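Insect group II chitinase from Ostrinia furnacalis probably hydrolyses chitin, as a family 18 glycosyl hydrolase whose catalytic domain binds chitin oligosaccharides. Local coordinates of one contact, PDB 5Y2B (chain A, 2.20 Å), residues D121-D126 and L164-A169, beside the matching contact of the related ofchtiv-allosamidin from Ostrinia furnacalis, PDB 6JM7 (chain B, 1.57 Å), residues D119-D124 and L159-A164. Structure 2 is superposed on structure 1 by the backbone atoms of these residues (RMSD 0.17 Å); each is numbered along its deposited sequence.

Structure 1 (5Y2B); sequences DGLDLD and LLLSAA. With NAG (2-acetamido-2-deoxy-beta-D-glucopyranose), chain C.
Ser167 and Asp124 join a hydroxyl of one strand to a carboxylate of the next, where strands 122-126 and 165-170 run parallel in the TIM barrel. Helix 143-159 connects the two strands. Segment 121-126 holds Asp121, Asp124 and Asp126, the three aspartates of the family 18 DxxDxDxE signature. Ser167 OG donates to Asp124 OD1 at 2.7 Å, on the anti side and 28° out of the carboxylate plane. Asp124 OD2 is hydrogen-bonded to Tyr12 OH, so both oxygens are held. A water donates to Ser167 OG at 3.0 Å and, weakly, to Leu123 O. Asp126 has CG anti to the backbone N (chi1 -167°), and its OD2 accepts a hydrogen bond from N2 of a NAG unit of the bound chitooligosaccharide at 2.6 Å. Asp126 OD1 lies 3.7 Å from Ala169 CB. Asp126 and Ala169 touch the sugar.

Backbone bonds zip the strands together, among them Leu125 N to Ser167 O at 2.9 Å.

The face with Leu123, Leu125, Leu166 and Ala168 is apolar. Leu125 CB packs 3.9 Å from Ala168 CB. Leu125 CG lies 4.4 Å from Leu166 CD1. Leu166 also touches helix 143-159.

Structure 2 (6JM7); sequences DGLDVD and LLLTVA.
Thr162 and Asp122 join a hydroxyl of one strand to a carboxylate of the next. Segment 119-124 holds Asp119, Asp122 and Asp124, the three aspartates of the family 18 DxxDxDxE signature. Thr162 OG1 donates to Asp122 OD1 at 2.7 Å, on the anti side and 30° out of the carboxylate plane. Asp122 OD2 is hydrogen-bonded to Tyr9 OH, so both oxygens are held. Asp124 has CG beside the backbone N and anti to the carbonyl carbon (chi1 -63°). This brings its OD1 to 2.5 Å from Asp122 OD2. Asp124 OD1 lies 3.4 Å from Ala164 CB.

Backbone bonds zip the strands together, among them Val123 N to Thr162 O at 2.9 Å.

The face with Leu121, Val123, Leu161 and Val163 is apolar. Val123 CB packs 4.1 Å from Val163 CG1, the branch of Val163 that stands beside the backbone N and anti to the carbonyl carbon. Val123 CG2 lies 4.1 Å from Leu161 CD1. Leu161 also touches helix 138-154.

What differs
Both structures have the same parallel strand pair, with CA atoms that coincide within the error and shared backbone bonds such as Leu125(A) N to Ser167(A) O and Val123(B) N to Thr162(B) O. Asp124(A) and Leu166(A) keep their places in Asp122(B) and Leu161(B).

Leu125(A) is exchanged for Val123(B). CG of Leu125(A) and CG2 of Val123(B) are 0.8 Å apart after superposition. CD1 of Leu125(A) has no counterpart, and neither has CG1 of Val123(B). The shorter side chain still touches Leu161(B) and Val163(B).

Across from it, Ala168(A) is exchanged for Val163(B). CG1 and CG2 of Val163(B), on the same apolar face, have no counterpart in Ala168(A). Apolar bulk is thus smaller on one strand and larger on the other in structure 2.

Ser167(A) is exchanged for Thr162(B). OG of Ser167(A) and OG1 of Thr162(B) fall 0.3 Å apart, and the link to Asp124(A) or Asp122(B) is kept. CG2 of Thr162(B) has no counterpart in Ser167(A).

Asp126(A) and Asp124(B) are turned differently, chi1 -167° against -63°, with CG atoms 2.0 Å apart after superposition. OD1 still touches the alanine CB, of Ala169(A) or Ala164(B). OD2 of Asp126(A) is hydrogen-bonded to N2 of a NAG unit; no ligand is modelled there in structure 2. In structure 2 alone, Asp124(B) OD1 stands 2.5 Å from Asp122(B) OD2.

Structure 1 (5Y2B)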
loop_
_atom_site.group_PDB
_atom_site.type_symbol
_atom_site.label_atom_id
_atom_site.label_comp_id
_atom_site.label_asym_id
_atom_site.label_seq_id
_atom_site.Cartn_x
_atom_site.Cartn_y
_atom_site.Cartn_z
ATOM N N ASP A 121 1.303 -8.857 -16.423
ATOM C CA ASP A 121 2.463 -8.124 -16.940
ATOM C C ASP A 121 3.674 -8.155 -16.021
ATOM O O ASP A 121 4.751 -7.716 -16.436
ATOM C CB ASP A 121 2.122 -6.655 -17.186
ATOM C CG ASP A 121 1.104 -6.477 -18.312
ATOM O OD1 ASP A 121 1.339 -7.067 -19.395
ATOM O OD2 ASP A 121 0.074 -5.772 -18.109
ATOM N N GLY A 122 3.533 -8.659 -14.806
ATOM C CA GLY A 122 4.644 -8.655 -13.891
ATOM C C GLY A 122 4.242 -9.196 -12.540
ATOM O O GLY A 122 3.091 -9.588 -12.308
ATOM N N LEU A 123 5.241 -9.228 -11.661
ATOM C CA LEU A 123 5.133 -9.657 -10.281
ATOM C C LEU A 123 5.453 -8.500 -9.348
ATOM O O LEU A 123 6.380 -7.726 -9.600
ATOM C CB LEU A 123 6.111 -10.790 -10.007
ATOM C CG LEU A 123 6.048 -11.424 -8.613
ATOM C CD1 LEU A 123 4.703 -12.172 -8.382
ATOM C CD2 LEU A 123 7.190 -12.349 -8.530
ATOM N N ASP A 124 4.717 -8.424 -8.244
ATOM C CA ASP A 124 4.981 -7.472 -7.173
ATOM C C ASP A 124 5.242 -8.265 -5.891
ATOM O O ASP A 124 4.404 -9.077 -5.471
ATOM C CB ASP A 124 3.802 -6.477 -7.027
ATOM C CG ASP A 124 4.090 -5.343 -6.021
ATOM O OD1 ASP A 124 5.095 -4.616 -6.170
ATOM O OD2 ASP A 124 3.298 -5.145 -5.064
ATOM N N LEU A 125 6.424 -8.071 -5.319
ATOM C CA LEU A 125 6.853 -8.709 -4.084
ATOM C C LEU A 125 6.355 -7.920 -2.880
ATOM O O LEU A 125 6.749 -6.763 -2.697
ATOM C CB LEU A 125 8.375 -8.758 -4.038
ATOM C CG LEU A 125 9.027 -9.569 -5.145
ATOM C CD1 LEU A 125 10.519 -9.590 -4.922
ATOM C CD2 LEU A 125 8.484 -10.972 -5.092
ATOM N N ASP A 126 5.541 -8.537 -2.033
ATOM C CA ASP A 126 5.040 -7.810 -0.867
ATOM C C ASP A 126 5.276 -8.613 0.404
ATOM O O ASP A 126 4.369 -8.852 1.211
ATOM C CB ASP A 126 3.572 -7.428 -1.036
ATOM C CG ASP A 126 3.126 -6.389 0.025
ATOM O OD1 ASP A 126 3.970 -6.006 0.876
ATOM O OD2 ASP A 126 1.952 -5.940 0.028
ATOM N N LEU A 164 8.627 -8.720 -18.779
ATOM C CA LEU A 164 7.717 -8.675 -17.642
ATOM C C LEU A 164 8.304 -7.838 -16.507
ATOM O O LEU A 164 9.524 -7.701 -16.366
ATOM C CB LEU A 164 7.391 -10.091 -17.159
ATOM C CG LEU A 164 6.705 -11.030 -18.178
ATOM C CD1 LEU A 164 6.847 -12.491 -17.778
ATOM C CD2 LEU A 164 5.249 -10.704 -18.397
ATOM N N LEU A 165 7.417 -7.279 -15.697
ATOM C CA LEU A 165 7.777 -6.326 -14.661
ATOM C C LEU A 165 8.040 -7.008 -13.323
ATOM O O LEU A 165 7.495 -8.073 -13.014
ATOM C CB LEU A 165 6.659 -5.301 -14.509
ATOM C CG LEU A 165 6.340 -4.572 -15.809
ATOM C CD1 LEU A 165 5.083 -3.761 -15.624
ATOM C CD2 LEU A 165 7.480 -3.630 -16.217
ATOM N N LEU A 166 8.897 -6.376 -12.534
ATOM C CA LEU A 166 9.200 -6.793 -11.175
ATOM C C LEU A 166 9.193 -5.548 -10.313
ATOM O O LEU A 166 9.917 -4.585 -10.603
ATOM C CB LEU A 166 10.568 -7.498 -11.083
ATOM C CG LEU A 166 10.839 -8.112 -9.704
ATOM C CD1 LEU A 166 9.746 -9.148 -9.468
ATOM C CD2 LEU A 166 12.311 -8.745 -9.598
ATOM N N SER A 167 8.376 -5.548 -9.270
ATOM C CA SER A 167 8.337 -4.423 -8.347
ATOM C C SER A 167 8.206 -4.981 -6.943
ATOM O O SER A 167 8.028 -6.184 -6.763
ATOM C CB SER A 167 7.191 -3.465 -8.671
ATOM O OG SER A 167 5.953 -4.159 -8.637
ATOM N N ALA A 168 8.309 -4.106 -5.939
ATOM C CA ALA A 168 8.083 -4.523 -4.563
ATOM C C ALA A 168 7.462 -3.393 -3.758
ATOM O O ALA A 168 7.762 -2.224 -3.996
ATOM C CB ALA A 168 9.388 -4.975 -3.894
ATOM N N ALA A 169 6.584 -3.759 -2.810
ATOM C CA ALA A 169 6.084 -2.839 -1.795
ATOM C C ALA A 169 6.975 -2.984 -0.568
ATOM O O ALA A 169 7.220 -4.099 -0.107
ATOM C CB ALA A 169 4.625 -3.146 -1.454
HETATM C C1 NAG C . 0.409 -3.061 3.644
HETATM C C2 NAG C . 0.198 -4.355 2.786
HETATM C C3 NAG C . -1.214 -4.931 2.962
HETATM C C4 NAG C . -1.951 -4.188 4.074
HETATM C C5 NAG C . -1.989 -2.688 3.792
HETATM C C6 NAG C . -2.503 -1.901 4.972
HETATM C C7 NAG C . 0.399 -3.049 0.679
HETATM C C8 NAG C . 0.902 -3.098 -0.774
HETATM N N2 NAG C . 0.550 -4.187 1.386
HETATM O O3 NAG C . -1.070 -6.318 3.266
HETATM O O4 NAG C . -3.339 -4.507 4.095
HETATM O O5 NAG C . -0.703 -2.162 3.472
HETATM O O6 NAG C . -2.536 -0.526 4.656
HETATM O O7 NAG C . -0.130 -2.020 1.156
HETATM O O HOH W 1 5.178 -5.643 -11.083
#

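Structure 2 (6JM7)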
loop_
_atom_site.group_PDB
_atom_site.type_symbol
_atom_site.label_atom_id
_atom_site.label_comp_id
_atom_site.label_asym_id
_atom_site.label_seq_id
_atom_site.Cartn_x
_atom_site.Cartn_y
_atom_site.Cartn_z
ATOM N N ASP B 119 1.276 -8.828 -16.317
ATOM C CA ASP B 119 2.442 -8.185 -16.906
ATOM C C ASP B 119 3.661 -8.226 -16.002
ATOM O O ASP B 119 4.732 -7.745 -16.394
ATOM C CB ASP B 119 2.099 -6.736 -17.268
ATOM C CG ASP B 119 0.983 -6.661 -18.276
ATOM O OD1 ASP B 119 1.186 -7.155 -19.413
ATOM O OD2 ASP B 119 -0.114 -6.168 -17.923
ATOM N N GLY B 120 3.538 -8.794 -14.814
ATOM C CA GLY B 120 4.662 -8.826 -13.905
ATOM C C GLY B 120 4.215 -9.179 -12.502
ATOM O O GLY B 120 3.048 -9.478 -12.248
ATOM N N LEU B 121 5.186 -9.109 -11.598
ATOM C CA LEU B 121 5.055 -9.563 -10.224
ATOM C C LEU B 121 5.420 -8.419 -9.299
ATOM O O LEU B 121 6.446 -7.759 -9.505
ATOM C CB LEU B 121 5.978 -10.750 -9.953
ATOM C CG LEU B 121 5.977 -11.301 -8.525
ATOM C CD1 LEU B 121 4.658 -12.010 -8.217
ATOM C CD2 LEU B 121 7.159 -12.243 -8.319
ATOM N N ASP B 122 4.588 -8.203 -8.280
ATOM C CA ASP B 122 4.871 -7.306 -7.167
ATOM C C ASP B 122 5.142 -8.162 -5.936
ATOM O O ASP B 122 4.287 -8.962 -5.544
ATOM C CB ASP B 122 3.686 -6.367 -6.930
ATOM C CG ASP B 122 3.951 -5.360 -5.839
ATOM O OD1 ASP B 122 5.011 -4.701 -5.884
ATOM O OD2 ASP B 122 3.082 -5.212 -4.940
ATOM N N VAL B 123 6.317 -8.007 -5.328
ATOM C CA VAL B 123 6.686 -8.798 -4.152
ATOM C C VAL B 123 6.425 -7.955 -2.912
ATOM O O VAL B 123 7.029 -6.887 -2.741
ATOM C CB VAL B 123 8.153 -9.255 -4.209
ATOM C CG1 VAL B 123 8.470 -10.142 -3.012
ATOM C CG2 VAL B 123 8.424 -10.013 -5.503
ATOM N N ASP B 124 5.518 -8.438 -2.051
ATOM C CA ASP B 124 5.113 -7.766 -0.819
ATOM C C ASP B 124 5.391 -8.637 0.402
ATOM O O ASP B 124 4.478 -8.940 1.181
ATOM C CB ASP B 124 3.620 -7.430 -0.857
ATOM C CG ASP B 124 3.262 -6.456 -1.953
ATOM O OD1 ASP B 124 4.082 -6.276 -2.873
ATOM O OD2 ASP B 124 2.166 -5.860 -1.892
ATOM N N LEU B 159 8.771 -8.950 -18.617
ATOM C CA LEU B 159 7.866 -8.788 -17.485
ATOM C C LEU B 159 8.399 -7.787 -16.465
ATOM O O LEU B 159 9.610 -7.596 -16.320
ATOM C CB LEU B 159 7.629 -10.135 -16.805
ATOM C CG LEU B 159 6.855 -11.157 -17.639
ATOM C CD1 LEU B 159 6.986 -12.546 -17.013
ATOM C CD2 LEU B 159 5.387 -10.756 -17.789
ATOM N N LEU B 160 7.468 -7.154 -15.752
ATOM C CA LEU B 160 7.790 -6.203 -14.699
ATOM C C LEU B 160 8.061 -6.922 -13.381
ATOM O O LEU B 160 7.483 -7.971 -13.094
ATOM C CB LEU B 160 6.641 -5.210 -14.508
ATOM C CG LEU B 160 6.325 -4.322 -15.719
ATOM C CD1 LEU B 160 5.058 -3.521 -15.470
ATOM C CD2 LEU B 160 7.482 -3.385 -16.010
ATOM N N LEU B 161 8.942 -6.332 -12.574
ATOM C CA LEU B 161 9.207 -6.797 -11.215
ATOM C C LEU B 161 9.205 -5.587 -10.293
ATOM O O LEU B 161 10.006 -4.663 -10.473
ATOM C CB LEU B 161 10.543 -7.533 -11.131
ATOM C CG LEU B 161 10.940 -7.962 -9.726
ATOM C CD1 LEU B 161 9.982 -9.005 -9.193
ATOM C CD2 LEU B 161 12.392 -8.454 -9.708
ATOM N N THR B 162 8.306 -5.576 -9.322
ATOM C CA THR B 162 8.211 -4.456 -8.397
ATOM C C THR B 162 8.168 -5.003 -6.981
ATOM O O THR B 162 8.035 -6.212 -6.765
ATOM C CB THR B 162 6.970 -3.581 -8.676
ATOM O OG1 THR B 162 5.763 -4.317 -8.398
ATOM C CG2 THR B 162 6.944 -3.144 -10.123
ATOM N N VAL B 163 8.294 -4.097 -6.009
ATOM C CA VAL B 163 8.188 -4.449 -4.599
ATOM C C VAL B 163 7.345 -3.410 -3.877
ATOM O O VAL B 163 7.204 -2.265 -4.313
ATOM C CB VAL B 163 9.567 -4.571 -3.893
ATOM C CG1 VAL B 163 10.359 -5.770 -4.433
ATOM C CG2 VAL B 163 10.363 -3.283 -4.033
ATOM N N ALA B 164 6.769 -3.837 -2.759
ATOM C CA ALA B 164 6.206 -2.950 -1.752
ATOM C C ALA B 164 7.041 -3.123 -0.494
ATOM O O ALA B 164 7.295 -4.260 -0.074
ATOM C CB ALA B 164 4.732 -3.277 -1.478
#